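Local atomic coordinates of putative metalloprotease II (Bacteroides fragilis, PDB entry 4ON1), a protein that probably acts as an extracellular zinc-dependent endopeptidase of the fragilysin type, encoded by a pathogenicity island and carrying a bound zinc ion. Residues S222-V227 and Y244-S249. Residues are numbered along the deposited sequence; the frame is centred on the assembly and turned at random.
Sequences SQIQAV and YTIKDS
Y244 turns one face of its ring to I224 where residues 222-227 of helix 217-230 run nearly antiparallel (159°) to residues 244-248 of strand 240-248, part of the helix-on-sheet core of a fragilysin-like metalloprotease. The methyl CG2 of I224 sits over the centre of the Y244 ring in a CH-pi contact, 3.5 Å from the centroid and only 11° off the normal. A chi1 of -76° sets CG1 of I224 beside the backbone N and leaves CG2 anti to it, directed at the ring, while CG1 carries CD1 to 3.8 Å from CB of Y244. At the far end of the same ring the approach changes from face to edge: CG1 of V227 lies in the ring plane, 3.4 Å from OH of Y244, so the two helix residues, one turn apart, clasp the aromatic from two directions. V227 is also about 8 Å, side chain to side chain, from the zinc ligand H334. The phenol oxygen of the buried Y244 is hydrogen-bonded to OG1 of T228, the residue following V227. T245 turns from the helix and bonds through OG1 to E204 on neighbouring strand 201-209. I246 faces the helix again and closes the contact with a single methyl pair, its CD1 3.8 Å from CD1 of I224.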
loop_
_atom_site.group_PDB
_atom_site.type_symbol
_atom_site.label_atom_id
_atom_site.label_comp_id
_atom_site.label_asym_id
_atom_site.label_seq_id
_atom_site.Cartn_x
_atom_site.Cartn_y
_atom_site.Cartn_z
ATOM N N SER A 222 -0.121 4.153 -0.166
ATOM C CA SER A 222 -0.936 3.490 -1.191
ATOM C C SER A 222 -0.851 1.967 -1.053
ATOM O O SER A 222 -1.859 1.276 -1.199
ATOM C CB SER A 222 -0.511 3.899 -2.606
ATOM O OG SER A 222 -0.786 5.265 -2.850
ATOM N N GLN A 223 0.341 1.445 -0.762
ATOM C CA GLN A 223 0.489 0.011 -0.498
ATOM C C GLN A 223 -0.307 -0.405 0.739
ATOM O O GLN A 223 -0.917 -1.477 0.770
ATOM C CB GLN A 223 1.957 -0.362 -0.301
ATOM C CG GLN A 223 2.852 -0.176 -1.528
ATOM C CD GLN A 223 2.797 -1.363 -2.469
ATOM O OE1 GLN A 223 2.434 -2.467 -2.065
ATOM N NE2 GLN A 223 3.189 -1.151 -3.721
ATOM N N ILE A 224 -0.284 0.455 1.754
ATOM C CA ILE A 224 -0.990 0.216 3.010
ATOM C C ILE A 224 -2.496 0.161 2.802
ATOM O O ILE A 224 -3.197 -0.646 3.415
ATOM C CB ILE A 224 -0.675 1.314 4.045
ATOM C CG1 ILE A 224 0.721 1.121 4.634
ATOM C CG2 ILE A 224 -1.703 1.331 5.149
ATOM C CD1 ILE A 224 1.182 2.328 5.451
ATOM N N GLN A 225 -2.987 1.044 1.941
ATOM C CA GLN A 225 -4.399 1.085 1.611
ATOM C C GLN A 225 -4.857 -0.268 1.059
ATOM O O GLN A 225 -5.909 -0.784 1.438
ATOM C CB GLN A 225 -4.657 2.202 0.602
ATOM C CG GLN A 225 -6.077 2.307 0.121
ATOM C CD GLN A 225 -6.804 3.451 0.774
ATOM O OE1 GLN A 225 -6.627 4.621 0.405
ATOM N NE2 GLN A 225 -7.622 3.126 1.765
ATOM N N ALA A 226 -4.048 -0.844 0.176
ATOM C CA ALA A 226 -4.339 -2.166 -0.374
ATOM C C ALA A 226 -4.316 -3.256 0.703
ATOM O O ALA A 226 -5.180 -4.137 0.711
ATOM C CB ALA A 226 -3.367 -2.497 -1.486
ATOM N N VAL A 227 -3.349 -3.190 1.621
ATOM C CA VAL A 227 -3.332 -4.133 2.735
ATOM C C VAL A 227 -4.636 -4.030 3.500
ATOM O O VAL A 227 -5.276 -5.040 3.801
ATOM C CB VAL A 227 -2.187 -3.871 3.723
ATOM C CG1 VAL A 227 -2.229 -4.903 4.850
ATOM C CG2 VAL A 227 -0.836 -3.904 3.015
ATOM N N TYR A 244 -0.229 0.663 11.288
ATOM C CA TYR A 244 0.948 0.671 10.423
ATOM C C TYR A 244 1.930 1.727 10.905
ATOM O O TYR A 244 1.615 2.912 10.910
ATOM C CB TYR A 244 0.570 0.951 8.969
ATOM C CG TYR A 244 -0.497 0.043 8.397
ATOM C CD1 TYR A 244 -0.156 -1.129 7.741
ATOM C CD2 TYR A 244 -1.844 0.367 8.503
ATOM C CE1 TYR A 244 -1.133 -1.968 7.206
ATOM C CE2 TYR A 244 -2.825 -0.457 7.968
ATOM C CZ TYR A 244 -2.460 -1.621 7.318
ATOM O OH TYR A 244 -3.434 -2.442 6.784
ATOM N N THR A 245 3.111 1.296 11.329
ATOM C CA THR A 245 4.118 2.224 11.830
ATOM C C THR A 245 5.260 2.328 10.834
ATOM O O THR A 245 5.971 1.359 10.583
ATOM C CB THR A 245 4.640 1.790 13.209
ATOM O OG1 THR A 245 3.553 1.833 14.137
ATOM C CG2 THR A 245 5.749 2.724 13.692
ATOM N N ILE A 246 5.393 3.498 10.225
ATOM C CA ILE A 246 6.399 3.714 9.196
ATOM C C ILE A 246 7.631 4.393 9.774
ATOM O O ILE A 246 7.539 5.502 10.302
ATOM C CB ILE A 246 5.841 4.579 8.036
ATOM C CG1 ILE A 246 4.600 3.927 7.420
ATOM C CG2 ILE A 246 6.914 4.813 6.965
ATOM C CD1 ILE A 246 3.728 4.918 6.630
ATOM N N LYS A 247 8.781 3.737 9.660
ATOM C CA LYS A 247 10.023 4.268 10.230
ATOM C C LYS A 247 11.157 4.306 9.225
ATOM O O LYS A 247 11.268 3.423 8.376
ATOM C CB LYS A 247 10.471 3.429 11.431
ATOM C CG LYS A 247 9.441 3.272 12.524
ATOM C CD LYS A 247 9.977 2.380 13.644
ATOM C CE LYS A 247 11.134 3.041 14.379
ATOM N NZ LYS A 247 10.751 4.361 14.960
ATOM N N ASP A 248 11.997 5.333 9.317
ATOM C CA ASP A 248 13.261 5.324 8.590
ATOM C C ASP A 248 14.274 4.429 9.293
ATOM O O ASP A 248 14.169 4.179 10.490
ATOM C CB ASP A 248 13.831 6.738 8.440
ATOM C CG ASP A 248 13.026 7.589 7.472
ATOM O OD1 ASP A 248 13.055 7.292 6.258
ATOM O OD2 ASP A 248 12.369 8.551 7.922
ATOM N N SER A 249 15.249 3.948 8.532
ATOM C CA SER A 249 16.309 3.106 9.062
ATOM C C SER A 249 17.644 3.563 8.508
ATOM O O SER A 249 17.702 4.458 7.665
ATOM C CB SER A 249 16.091 1.639 8.697
ATOM O OG SER A 249 16.521 1.422 7.370
#